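3-keto-5-aminohexanoate cleavage enzyme (Burkholderia xenovorans LB400, PDB 3E49) probably catalyses a zinc-dependent cleavage of beta-keto acids such as 3-keto-5-aminohexanoate, as a TIM-barrel member of the BKACE family. Local coordinates at residues A[12-17]-A[36-41]; A[29-34]-A[68-73]; A[50-55]-A[257-262]; A[61-66]-A[84-89]. All coordinates share one frame; numbering follows the deposited sequence. Where two conformers were deposited one is given.

Interaction 1: residues A[12-17]-A[36-41]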
loop_
_atom_site.group_PDB
_atom_site.type_symbol
_atom_site.label_atom_id
_atom_site.label_comp_id
_atom_site.label_asym_id
_atom_site.label_seq_id
_atom_site.Cartn_x
_atom_site.Cartn_y
_atom_site.Cartn_z
ATOM N N CYS A 12 1.843 13.713 -25.608
ATOM C CA CYS A 12 1.487 15.102 -25.436
ATOM C C CYS A 12 0.026 15.340 -25.889
ATOM O O CYS A 12 -0.302 15.141 -27.025
ATOM C CB CYS A 12 2.446 16.011 -26.182
ATOM S SG CYS A 12 2.184 17.724 -25.681
ATOM N N ALA A 13 -0.833 15.751 -24.961
ATOM C CA ALA A 13 -2.242 16.052 -25.205
ATOM C C ALA A 13 -2.282 17.565 -25.407
ATOM O O ALA A 13 -2.264 18.344 -24.441
ATOM C CB ALA A 13 -3.080 15.644 -24.005
ATOM N N VAL A 14 -2.418 17.986 -26.661
ATOM C CA VAL A 14 -2.195 19.394 -27.019
ATOM C C VAL A 14 -3.250 20.440 -26.668
ATOM O O VAL A 14 -2.885 21.598 -26.544
ATOM C CB VAL A 14 -1.803 19.564 -28.530
ATOM C CG1 VAL A 14 -0.499 18.847 -28.825
ATOM C CG2 VAL A 14 -2.920 19.056 -29.414
ATOM N N THR A 15 -4.520 20.069 -26.564
ATOM C CA THR A 15 -5.575 21.069 -26.220
ATOM C C THR A 15 -6.787 20.548 -25.439
ATOM O O THR A 15 -7.297 21.220 -24.491
ATOM C CB THR A 15 -6.034 21.820 -27.501
ATOM O OG1 THR A 15 -6.776 22.984 -27.122
ATOM C CG2 THR A 15 -6.848 20.893 -28.424
ATOM N N GLY A 16 -7.260 19.360 -25.801
ATOM C CA GLY A 16 -8.382 18.738 -25.109
ATOM C C GLY A 16 -9.716 19.494 -25.198
ATOM O O GLY A 16 -9.910 20.268 -26.104
ATOM N N ALA A 17 -10.587 19.283 -24.210
ATOM C CA ALA A 17 -11.919 19.920 -24.144
ATOM C C ALA A 17 -12.207 20.464 -22.759
ATOM O O ALA A 17 -13.304 20.939 -22.538
ATOM C CB ALA A 17 -12.957 18.906 -24.437
ATOM N N GLN A 36 0.749 23.255 -35.198
ATOM C CA GLN A 36 2.069 23.706 -34.762
ATOM C C GLN A 36 2.351 23.208 -33.329
ATOM O O GLN A 36 3.486 22.918 -33.015
ATOM C CB GLN A 36 2.277 25.238 -34.877
ATOM C CG GLN A 36 2.325 25.763 -36.344
ATOM C CD GLN A 36 3.288 24.971 -37.258
ATOM O OE1 GLN A 36 2.867 24.386 -38.273
ATOM N NE2 GLN A 36 4.561 24.913 -36.875
ATOM N N ALA A 37 1.326 23.140 -32.483
ATOM C CA ALA A 37 1.455 22.634 -31.104
ATOM C C ALA A 37 1.965 21.187 -31.139
ATOM O O ALA A 37 2.887 20.813 -30.406
ATOM C CB ALA A 37 0.133 22.720 -30.399
ATOM N N SER A 38 1.381 20.408 -32.053
ATOM C CA SER A 38 1.683 18.991 -32.242
ATOM C C SER A 38 3.047 18.747 -32.847
ATOM O O SER A 38 3.810 17.892 -32.400
ATOM C CB SER A 38 0.589 18.338 -33.079
ATOM O OG SER A 38 -0.691 18.527 -32.487
ATOM N N ILE A 39 3.424 19.536 -33.833
ATOM C CA ILE A 39 4.737 19.373 -34.399
ATOM C C ILE A 39 5.836 19.811 -33.454
ATOM O O ILE A 39 6.873 19.178 -33.374
ATOM C CB ILE A 39 4.831 20.121 -35.770
ATOM C CG1 ILE A 39 3.780 19.518 -36.735
ATOM C CG2 ILE A 39 6.213 20.023 -36.286
ATOM C CD1 ILE A 39 3.389 20.429 -37.939
ATOM N N GLY A 40 5.617 20.893 -32.705
ATOM C CA GLY A 40 6.588 21.334 -31.710
ATOM C C GLY A 40 6.788 20.311 -30.592
ATOM O O GLY A 40 7.892 20.119 -30.134
ATOM N N ALA A 41 5.718 19.650 -30.182
ATOM C CA ALA A 41 5.769 18.606 -29.147
ATOM C C ALA A 41 6.593 17.439 -29.617
ATOM O O ALA A 41 7.467 16.956 -28.891
ATOM C CB ALA A 41 4.343 18.157 -28.742
#
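Val14 meets the helix 31-44 through every carbon of its side chain. Its CB lies 4.1 Å from Ala37 CB. From there CG1, anti to the carbonyl carbon (chi1 -62°), runs out to the next helical residue and comes within 3.7 Å of Ser38 OG. The second branch, Val14 CG2, reaches the same oxygen, Ser38 OG, at 3.8 Å, so the fork of the valine straddles the serine hydroxyl. These are van der Waals contacts: Ser38 OG is hydrogen-bonded to Val34 O, one turn back in its own helix, which leaves a fixed oxygen against the two methyl groups.

The segments belong to a beta-alpha-beta unit of the TIM barrel, in which strand 10-13 leads through helix 31-44 to the parallel strand 48-54. Cys12 and Val14, two apart in the chain, both send their CB atoms toward the helix, whereas the intervening Ala13 packs on His50 and Glu259 of the zinc site.

At the other end of the contact Cys12 lies against Ala41, one helical turn beyond Ala37. Its SG, anti to the backbone N, stands 3.8 Å from Ala41 CB, and Cys12 CB is equally near that methyl.

Interaction 2: residues A[29-34]-A[68-73]; sequences VTPDEV and FAEFLP
Phe71, Pro31 and Val34 supply most of the surface buried where the first turn of helix 31-44 meets the start of helix 71-78. The valine uses one methyl: Val34 CG1 sits 3.6 Å from the centroid of the Phe71 ring and only 8° off the ring normal, a CH-pi contact over the middle of the face. All six ring carbons accordingly lie at similar distances from it, Phe71 CG at 3.7 Å from Val34 CG1 being the nearest. Val34 CG1 is placed there by a first torsion of 166°, anti to the backbone N. Phe68 CA covers the opposite face, offset toward the rim, so the ring lies between the Val34 methyl and the backbone of its own segment.

Pro31 comes to the same ring from its edge, where its CA lies near the ring plane, while Pro31 O is 3.4 Å from Phe71 CB. Glu70, modelled in two conformers, lies loosely beside the pyrrolidine ring.

A capping box closes the helix start: Glu33 N donates to Thr30 OG1 at 3.2 Å, and Glu33 OE1 accepts from both Thr30 N and Val29 N. Both helices belong to the layer outside the TIM barrel, where Val34 on Leu51 and Phe71 on Ala53 set them against strand 48-54. With no hydrogen bond across the segments, cohesion probably comes mainly from apolar packing, the CH-pi contact included.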
loop_
_atom_site.group_PDB
_atom_site.type_symbol
_atom_site.label_atom_id
_atom_site.label_comp_id
_atom_site.label_asym_id
_atom_site.label_seq_id
_atom_site.Cartn_x
_atom_site.Cartn_y
_atom_site.Cartn_z
ATOM N N VAL A 29 -6.332 26.575 -30.355
ATOM C CA VAL A 29 -7.711 26.549 -30.825
ATOM C C VAL A 29 -7.838 26.238 -32.336
ATOM O O VAL A 29 -8.553 25.320 -32.711
ATOM C CB VAL A 29 -8.381 27.900 -30.526
ATOM C CG1 VAL A 29 -9.768 27.970 -31.169
ATOM C CG2 VAL A 29 -8.468 28.067 -29.019
ATOM N N THR A 30 -7.151 26.994 -33.176
ATOM C CA THR A 30 -7.305 26.831 -34.614
ATOM C C THR A 30 -6.517 25.649 -35.160
ATOM O O THR A 30 -5.517 25.233 -34.566
ATOM C CB THR A 30 -6.844 28.091 -35.376
ATOM O OG1 THR A 30 -5.433 28.244 -35.227
ATOM C CG2 THR A 30 -7.556 29.359 -34.865
ATOM N N PRO A 31 -6.959 25.097 -36.312
ATOM C CA PRO A 31 -6.215 24.022 -36.927
ATOM C C PRO A 31 -4.743 24.307 -37.022
ATOM O O PRO A 31 -3.945 23.405 -36.775
ATOM C CB PRO A 31 -6.855 23.919 -38.313
ATOM C CG PRO A 31 -8.240 24.234 -38.077
ATOM C CD PRO A 31 -8.196 25.371 -37.060
ATOM N N ASP A 32 -4.371 25.541 -37.361
ATOM C CA ASP A 32 -2.978 25.924 -37.448
ATOM C C ASP A 32 -2.256 25.815 -36.118
ATOM O O ASP A 32 -1.090 25.365 -36.050
ATOM C CB ASP A 32 -2.829 27.377 -37.929
ATOM N N GLU A 33 -2.937 26.274 -35.068
ATOM C CA GLU A 33 -2.360 26.239 -33.725
ATOM C C GLU A 33 -2.202 24.813 -33.241
ATOM O O GLU A 33 -1.182 24.475 -32.665
ATOM C CB GLU A 33 -3.219 27.035 -32.774
ATOM C CG GLU A 33 -3.065 28.519 -33.027
ATOM C CD GLU A 33 -4.105 29.346 -32.305
ATOM O OE1 GLU A 33 -5.082 28.779 -31.801
ATOM O OE2 GLU A 33 -3.975 30.588 -32.301
ATOM N N VAL A 34 -3.198 23.994 -33.524
ATOM C CA VAL A 34 -3.168 22.592 -33.116
ATOM C C VAL A 34 -2.027 21.873 -33.791
ATOM O O VAL A 34 -1.248 21.131 -33.152
ATOM C CB VAL A 34 -4.515 21.906 -33.357
ATOM C CG1 VAL A 34 -4.388 20.378 -33.260
ATOM C CG2 VAL A 34 -5.549 22.454 -32.350
ATOM N N PHE A 68 -11.158 18.322 -37.806
ATOM C CA PHE A 68 -9.834 17.686 -37.842
ATOM C C PHE A 68 -9.199 17.662 -39.239
ATOM O O PHE A 68 -7.990 17.408 -39.405
ATOM C CB PHE A 68 -9.982 16.218 -37.426
ATOM C CG PHE A 68 -10.425 16.011 -35.995
ATOM C CD1 PHE A 68 -11.749 16.140 -35.629
ATOM C CD2 PHE A 68 -9.507 15.603 -35.027
ATOM C CE1 PHE A 68 -12.158 15.934 -34.306
ATOM C CE2 PHE A 68 -9.910 15.379 -33.697
ATOM C CZ PHE A 68 -11.222 15.533 -33.340
ATOM N N ALA A 69 -10.014 17.923 -40.254
ATOM C CA ALA A 69 -9.584 17.743 -41.667
ATOM C C ALA A 69 -8.313 18.430 -42.119
ATOM O O ALA A 69 -7.609 17.886 -42.962
ATOM C CB ALA A 69 -10.748 18.064 -42.628
ATOM N N GLU A 70 -7.966 19.583 -41.560
ATOM C CA GLU A 70 -6.775 20.303 -41.979
ATOM C C GLU A 70 -5.568 19.884 -41.136
ATOM O O GLU A 70 -4.500 19.590 -41.661
ATOM C CB GLU A 70 -7.010 21.821 -41.842
ATOM C CG GLU A 70 -8.342 22.313 -42.477
ATOM C CD GLU A 70 -8.768 23.703 -42.016
ATOM O OE1 GLU A 70 -7.975 24.644 -42.147
ATOM O OE2 GLU A 70 -9.916 23.851 -41.543
ATOM N N PHE A 71 -5.736 19.867 -39.813
ATOM C CA PHE A 71 -4.571 19.582 -38.966
ATOM C C PHE A 71 -4.004 18.170 -39.040
ATOM O O PHE A 71 -2.796 18.007 -38.979
ATOM C CB PHE A 71 -4.696 20.119 -37.508
ATOM C CG PHE A 71 -5.738 19.467 -36.617
ATOM C CD1 PHE A 71 -5.553 18.195 -36.101
ATOM C CD2 PHE A 71 -6.815 20.224 -36.118
ATOM C CE1 PHE A 71 -6.498 17.625 -35.239
ATOM C CE2 PHE A 71 -7.760 19.674 -35.230
ATOM C CZ PHE A 71 -7.602 18.377 -34.771
ATOM N N LEU A 72 -4.835 17.174 -39.282
ATOM C CA LEU A 72 -4.340 15.808 -39.280
ATOM C C LEU A 72 -3.303 15.577 -40.374
ATOM O O LEU A 72 -2.200 15.151 -40.086
ATOM C CB LEU A 72 -5.476 14.777 -39.273
ATOM C CG LEU A 72 -6.323 14.651 -37.998
ATOM C CD1 LEU A 72 -7.346 13.573 -38.139
ATOM C CD2 LEU A 72 -5.433 14.381 -36.770
ATOM N N PRO A 73 -3.630 15.906 -41.629
ATOM C CA PRO A 73 -2.639 15.757 -42.696
ATOM C C PRO A 73 -1.423 16.634 -42.515
ATOM O O PRO A 73 -0.320 16.206 -42.849
ATOM C CB PRO A 73 -3.412 16.181 -43.952
ATOM C CG PRO A 73 -4.804 16.023 -43.621
ATOM C CD PRO A 73 -4.931 16.349 -42.166
#

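Interaction 3: residues A[50-55]-A[257-262]. With ZN (zinc ion), chain E.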
loop_
_atom_site.group_PDB
_atom_site.type_symbol
_atom_site.label_atom_id
_atom_site.label_comp_id
_atom_site.label_asym_id
_atom_site.label_seq_id
_atom_site.Cartn_x
_atom_site.Cartn_y
_atom_site.Cartn_z
ATOM N N HIS A 50 -1.977 13.321 -28.533
ATOM C CA HIS A 50 -3.366 13.086 -28.191
ATOM C C HIS A 50 -4.133 14.351 -28.601
ATOM O O HIS A 50 -3.858 15.471 -28.105
ATOM C CB HIS A 50 -3.474 12.767 -26.687
ATOM C CG HIS A 50 -4.867 12.684 -26.172
ATOM N ND1 HIS A 50 -5.454 11.501 -25.795
ATOM C CD2 HIS A 50 -5.741 13.653 -25.829
ATOM C CE1 HIS A 50 -6.663 11.743 -25.318
ATOM N NE2 HIS A 50 -6.894 13.033 -25.414
ATOM N N LEU A 51 -5.120 14.150 -29.475
ATOM C CA LEU A 51 -5.812 15.247 -30.168
ATOM C C LEU A 51 -7.295 15.388 -29.991
ATOM O O LEU A 51 -8.050 14.403 -30.003
ATOM C CB LEU A 51 -5.535 15.116 -31.690
ATOM C CG LEU A 51 -4.094 15.388 -32.113
ATOM C CD1 LEU A 51 -3.705 14.648 -33.396
ATOM C CD2 LEU A 51 -3.816 16.870 -32.226
ATOM N N HIS A 52 -7.700 16.646 -29.779
ATOM C CA HIS A 52 -9.096 17.057 -29.867
ATOM C C HIS A 52 -9.103 18.222 -30.848
ATOM O O HIS A 52 -8.049 18.810 -31.152
ATOM C CB HIS A 52 -9.672 17.615 -28.560
ATOM C CG HIS A 52 -9.774 16.639 -27.442
ATOM N ND1 HIS A 52 -10.903 16.538 -26.665
ATOM C CD2 HIS A 52 -8.855 15.808 -26.887
ATOM C CE1 HIS A 52 -10.691 15.665 -25.695
ATOM N NE2 HIS A 52 -9.456 15.214 -25.803
ATOM N N ALA A 53 -10.309 18.566 -31.310
ATOM C CA ALA A 53 -10.508 19.692 -32.211
ATOM C C ALA A 53 -11.380 20.700 -31.481
ATOM O O ALA A 53 -12.185 20.338 -30.595
ATOM C CB ALA A 53 -11.193 19.242 -33.509
ATOM N N ARG A 54 -11.196 21.963 -31.844
ATOM C CA ARG A 54 -11.975 23.052 -31.283
ATOM C C ARG A 54 -12.591 23.875 -32.410
ATOM O O ARG A 54 -12.049 23.919 -33.523
ATOM C CB ARG A 54 -11.086 23.919 -30.403
ATOM C CG ARG A 54 -10.768 23.265 -29.049
ATOM C CD ARG A 54 -9.930 24.154 -28.161
ATOM N NE ARG A 54 -9.590 23.510 -26.889
ATOM C CZ ARG A 54 -10.350 23.504 -25.780
ATOM N NH1 ARG A 54 -11.551 24.066 -25.746
ATOM N NH2 ARG A 54 -9.907 22.878 -24.677
ATOM N N ASP A 55 -13.728 24.501 -32.121
ATOM C CA ASP A 55 -14.362 25.372 -33.104
ATOM C C ASP A 55 -13.476 26.583 -33.154
ATOM O O ASP A 55 -13.332 27.261 -32.147
ATOM C CB ASP A 55 -15.769 25.737 -32.664
ATOM C CG ASP A 55 -16.485 26.642 -33.659
ATOM O OD1 ASP A 55 -15.829 27.349 -34.465
ATOM O OD2 ASP A 55 -17.729 26.624 -33.613
ATOM N N GLY A 257 1.026 17.998 -21.572
ATOM C CA GLY A 257 0.184 18.772 -22.485
ATOM C C GLY A 257 -0.745 19.785 -21.873
ATOM O O GLY A 257 -1.203 19.607 -20.761
ATOM N N LEU A 258 -1.064 20.820 -22.652
ATOM C CA LEU A 258 -1.962 21.909 -22.233
ATOM C C LEU A 258 -3.402 21.461 -22.049
ATOM O O LEU A 258 -4.198 22.123 -21.335
ATOM C CB LEU A 258 -1.839 23.132 -23.181
ATOM C CG LEU A 258 -0.711 24.161 -22.971
ATOM C CD1 LEU A 258 0.610 23.592 -22.630
ATOM C CD2 LEU A 258 -0.592 25.078 -24.235
ATOM N N GLU A 259 -3.743 20.314 -22.631
ATOM C CA GLU A 259 -5.040 19.710 -22.368
ATOM C C GLU A 259 -5.205 19.440 -20.855
ATOM O O GLU A 259 -6.275 19.603 -20.322
ATOM C CB GLU A 259 -5.179 18.365 -23.077
ATOM C CG GLU A 259 -6.351 17.547 -22.570
ATOM C CD GLU A 259 -6.821 16.429 -23.458
ATOM O OE1 GLU A 259 -6.419 16.334 -24.645
ATOM O OE2 GLU A 259 -7.628 15.642 -22.922
ATOM N N ASP A 260 -4.109 18.973 -20.246
ATOM C CA ASP A 260 -4.036 18.470 -18.866
ATOM C C ASP A 260 -3.596 19.501 -17.842
ATOM O O ASP A 260 -4.061 19.467 -16.709
ATOM C CB ASP A 260 -3.041 17.301 -18.814
ATOM C CG ASP A 260 -3.374 16.173 -19.812
ATOM O OD1 ASP A 260 -4.553 15.997 -20.189
ATOM O OD2 ASP A 260 -2.459 15.450 -20.249
ATOM N N SER A 261 -2.688 20.386 -18.222
ATOM C CA SER A 261 -2.182 21.440 -17.350
ATOM C C SER A 261 -1.866 22.676 -18.149
ATOM O O SER A 261 -1.210 22.597 -19.189
ATOM C CB SER A 261 -0.891 21.049 -16.637
ATOM O OG SER A 261 -0.492 22.128 -15.771
ATOM N N LEU A 262 -2.275 23.834 -17.645
ATOM C CA LEU A 262 -1.965 25.091 -18.315
ATOM C C LEU A 262 -0.611 25.674 -17.893
ATOM O O LEU A 262 -0.105 26.594 -18.553
ATOM C CB LEU A 262 -3.081 26.110 -18.058
ATOM C CG LEU A 262 -4.449 25.847 -18.686
ATOM C CD1 LEU A 262 -5.382 26.933 -18.442
ATOM C CD2 LEU A 262 -4.280 25.698 -20.199
HETATM ZN ZN ZN E . -8.407 14.055 -24.207
HETATM O O HOH W 1 -5.647 17.267 -26.995
HETATM O O HOH W 2 -9.934 12.248 -24.388
HETATM O O HOH W 3 -8.096 12.702 -22.255
#
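His50, His52 and Glu259 bind one zinc ion, the metal site at the C-terminal end of the TIM-barrel strands: His50 comes from strand 48-54, His52 from the break in that strand, and the glutamate from the loop after strand 253-256.

Metal bonds come first. His50 NE2, His52 NE2 and Glu259 OE2 each lie 2.2 Å from the zinc. Two waters, each 2.4 Å from the zinc, bring the modelled ligands to five. Only one carboxylate oxygen coordinates closely, since Glu259 OE1 is 3.1 Å from the zinc.

Hydrogen bonds hold the ligands in place. A further water donates to both His50 O and Glu259 OE1, bridging strand and loop. Behind the first shell, Glu170 pairs with His50 ND1, which orients the imidazole. Gly257 O accepts from Asp260 N and Ser261 N, tightening the turn that carries Glu259.

Ring and carboxylate contacts complete the group. Glu259 extends from a CG anti to its own N (chi1 166°), its carboxylate standing perpendicular (90°) to the His52 ring and turned 59° from that of His50. The remaining oxygen, Glu259 OE1, meets the edge of the latter imidazole, 3.0 Å from His50 CD2.

Interaction 4: residues A[61-66]-A[84-89]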
loop_
_atom_site.group_PDB
_atom_site.type_symbol
_atom_site.label_atom_id
_atom_site.label_comp_id
_atom_site.label_asym_id
_atom_site.label_seq_id
_atom_site.Cartn_x
_atom_site.Cartn_y
_atom_site.Cartn_z
ATOM N N PRO A 61 -15.293 22.953 -27.801
ATOM C CA PRO A 61 -15.037 21.613 -28.254
ATOM C C PRO A 61 -15.986 21.200 -29.374
ATOM O O PRO A 61 -17.191 21.553 -29.357
ATOM C CB PRO A 61 -15.342 20.769 -27.007
ATOM C CG PRO A 61 -15.041 21.634 -25.896
ATOM C CD PRO A 61 -15.537 22.988 -26.353
ATOM N N THR A 62 -15.438 20.435 -30.318
ATOM C CA THR A 62 -16.194 19.885 -31.409
ATOM C C THR A 62 -15.625 18.544 -31.867
ATOM O O THR A 62 -14.429 18.436 -32.103
ATOM C CB THR A 62 -16.238 20.819 -32.642
ATOM O OG1 THR A 62 -17.042 20.188 -33.627
ATOM C CG2 THR A 62 -14.873 21.098 -33.226
ATOM N N GLN A 63 -16.496 17.550 -31.990
ATOM C CA GLN A 63 -16.112 16.243 -32.513
ATOM C C GLN A 63 -16.592 16.034 -33.959
ATOM O O GLN A 63 -16.826 14.896 -34.381
ATOM C CB GLN A 63 -16.637 15.127 -31.621
ATOM C CG GLN A 63 -15.778 14.834 -30.407
ATOM C CD GLN A 63 -14.471 14.187 -30.787
ATOM O OE1 GLN A 63 -13.530 14.866 -31.166
ATOM N NE2 GLN A 63 -14.395 12.862 -30.629
ATOM N N ASP A 64 -16.726 17.128 -34.714
ATOM C CA ASP A 64 -17.084 17.041 -36.135
ATOM C C ASP A 64 -15.833 16.640 -36.884
ATOM O O ASP A 64 -14.841 17.333 -36.852
ATOM C CB ASP A 64 -17.599 18.411 -36.647
ATOM C CG ASP A 64 -18.139 18.363 -38.091
ATOM O OD1 ASP A 64 -17.824 17.429 -38.846
ATOM O OD2 ASP A 64 -18.887 19.283 -38.462
ATOM N N PRO A 65 -15.868 15.501 -37.582
ATOM C CA PRO A 65 -14.658 15.130 -38.309
ATOM C C PRO A 65 -14.119 16.266 -39.153
ATOM O O PRO A 65 -12.908 16.403 -39.309
ATOM C CB PRO A 65 -15.109 13.931 -39.157
ATOM C CG PRO A 65 -16.233 13.376 -38.503
ATOM C CD PRO A 65 -16.915 14.480 -37.697
ATOM N N ALA A 66 -15.004 17.125 -39.654
ATOM C CA ALA A 66 -14.551 18.260 -40.447
ATOM C C ALA A 66 -13.572 19.171 -39.674
ATOM O O ALA A 66 -12.705 19.783 -40.271
ATOM C CB ALA A 66 -15.770 19.064 -40.977
ATOM N N ASN A 84 -3.279 10.281 -32.057
ATOM C CA ASN A 84 -4.195 9.631 -31.167
ATOM C C ASN A 84 -5.427 10.522 -31.042
ATOM O O ASN A 84 -5.322 11.626 -30.557
ATOM C CB ASN A 84 -3.468 9.460 -29.833
ATOM C CG ASN A 84 -4.324 8.896 -28.744
ATOM O OD1 ASN A 84 -5.543 8.736 -28.874
ATOM N ND2 ASN A 84 -3.681 8.610 -27.607
ATOM N N LEU A 85 -6.577 10.065 -31.518
ATOM C CA LEU A 85 -7.816 10.861 -31.442
ATOM C C LEU A 85 -8.706 10.519 -30.290
ATOM O O LEU A 85 -8.917 9.358 -29.998
ATOM C CB LEU A 85 -8.683 10.641 -32.686
ATOM C CG LEU A 85 -7.946 10.928 -33.998
ATOM C CD1 LEU A 85 -8.950 10.799 -35.163
ATOM C CD2 LEU A 85 -7.251 12.299 -33.944
ATOM N N THR A 86 -9.301 11.552 -29.704
ATOM C CA THR A 86 -10.226 11.387 -28.612
ATOM C C THR A 86 -11.567 10.781 -29.058
ATOM O O THR A 86 -11.988 11.010 -30.193
ATOM C CB THR A 86 -10.524 12.739 -27.928
ATOM O OG1 THR A 86 -11.402 12.500 -26.844
ATOM C CG2 THR A 86 -11.212 13.736 -28.890
ATOM N N THR A 87 -12.182 9.973 -28.185
ATOM C CA THR A 87 -13.530 9.448 -28.377
ATOM C C THR A 87 -14.439 10.013 -27.313
ATOM O O THR A 87 -15.566 9.588 -27.166
ATOM C CB THR A 87 -13.625 7.909 -28.328
ATOM O OG1 THR A 87 -13.344 7.379 -27.012
ATOM C CG2 THR A 87 -12.737 7.329 -29.331
ATOM N N GLY A 88 -13.916 10.947 -26.536
ATOM C CA GLY A 88 -14.686 11.571 -25.472
ATOM C C GLY A 88 -15.096 12.924 -25.969
ATOM O O GLY A 88 -16.292 13.186 -26.248
ATOM N N GLY A 89 -14.056 13.740 -26.171
ATOM C CA GLY A 89 -14.193 15.118 -26.595
ATOM C C GLY A 89 -14.741 15.831 -25.371
ATOM O O GLY A 89 -14.167 15.741 -24.268
#
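Gln63 and Thr86 meet obliquely, the carboxamide of the glutamine lying across the methyl and carbonyl of the threonine. The amide nitrogen makes the polar contact: Gln63 NE2 donates to Thr86 O over 3.1 Å with an N-H...O angle of 149°. The donor stands well above the carbonyl plane, 55° out of it, so the approach does not follow a lone pair. Arg98 O also accepts from Gln63 NE2, and two backbone carbonyls therefore fix the rotation of this buried amide.

The whole amide lies against the threonine methyl, its oxygen closest, with Gln63 OE1 3.4 Å from Thr86 CG2. A bend at chi2 (-70°) folds the glutamine so that Gln63 CG passes 4.1 Å from Gly89 CA before the amide reaches Thr86. Gly89, with positive phi, leaves its CA bare beside this stem of the glutamine.

The hydroxyl of Thr86 serves its own loop instead. With OG1 anti to its backbone N, Thr86 OG1 accepts from Gly88 N and Gly89 N, both at 3.0 Å, in an ST turn extended to an ST motif. That hydroxyl thereby shapes the loop leaving strand 82-85, while Gln63 grips the same loop through the carbonyl. The side chain of Thr86 also packs on His52 and comes within about 4 Å of the zinc ion. As in TIM barrels generally, where loops at the C-terminal ends of the strands form the active site, this loop probably borders the catalytic centre around the zinc.

How the interactions relate
From the N terminus, strand 10-13 is followed by helix 31-44, and interaction 1 closes this first excursion. Interaction 2 opens between the two segments of interaction 1 and crosses it, carrying the same helix onto helix 71-78. It also crosses interactions 3 and 4, since 50-55 and 61-66 lie between its two segments, while 257-262 and 84-89 come after the second. Interaction 4 lies wholly within the much longer span of interaction 3, which runs from strand 48-54 to the loop after strand 253-256 and so joins early and late parts of the barrel. Backbone bonds link the sites: Cys12 O to His50 N connects interactions 1 and 3, while Leu51 N to Asn84 O connects 3 and 4.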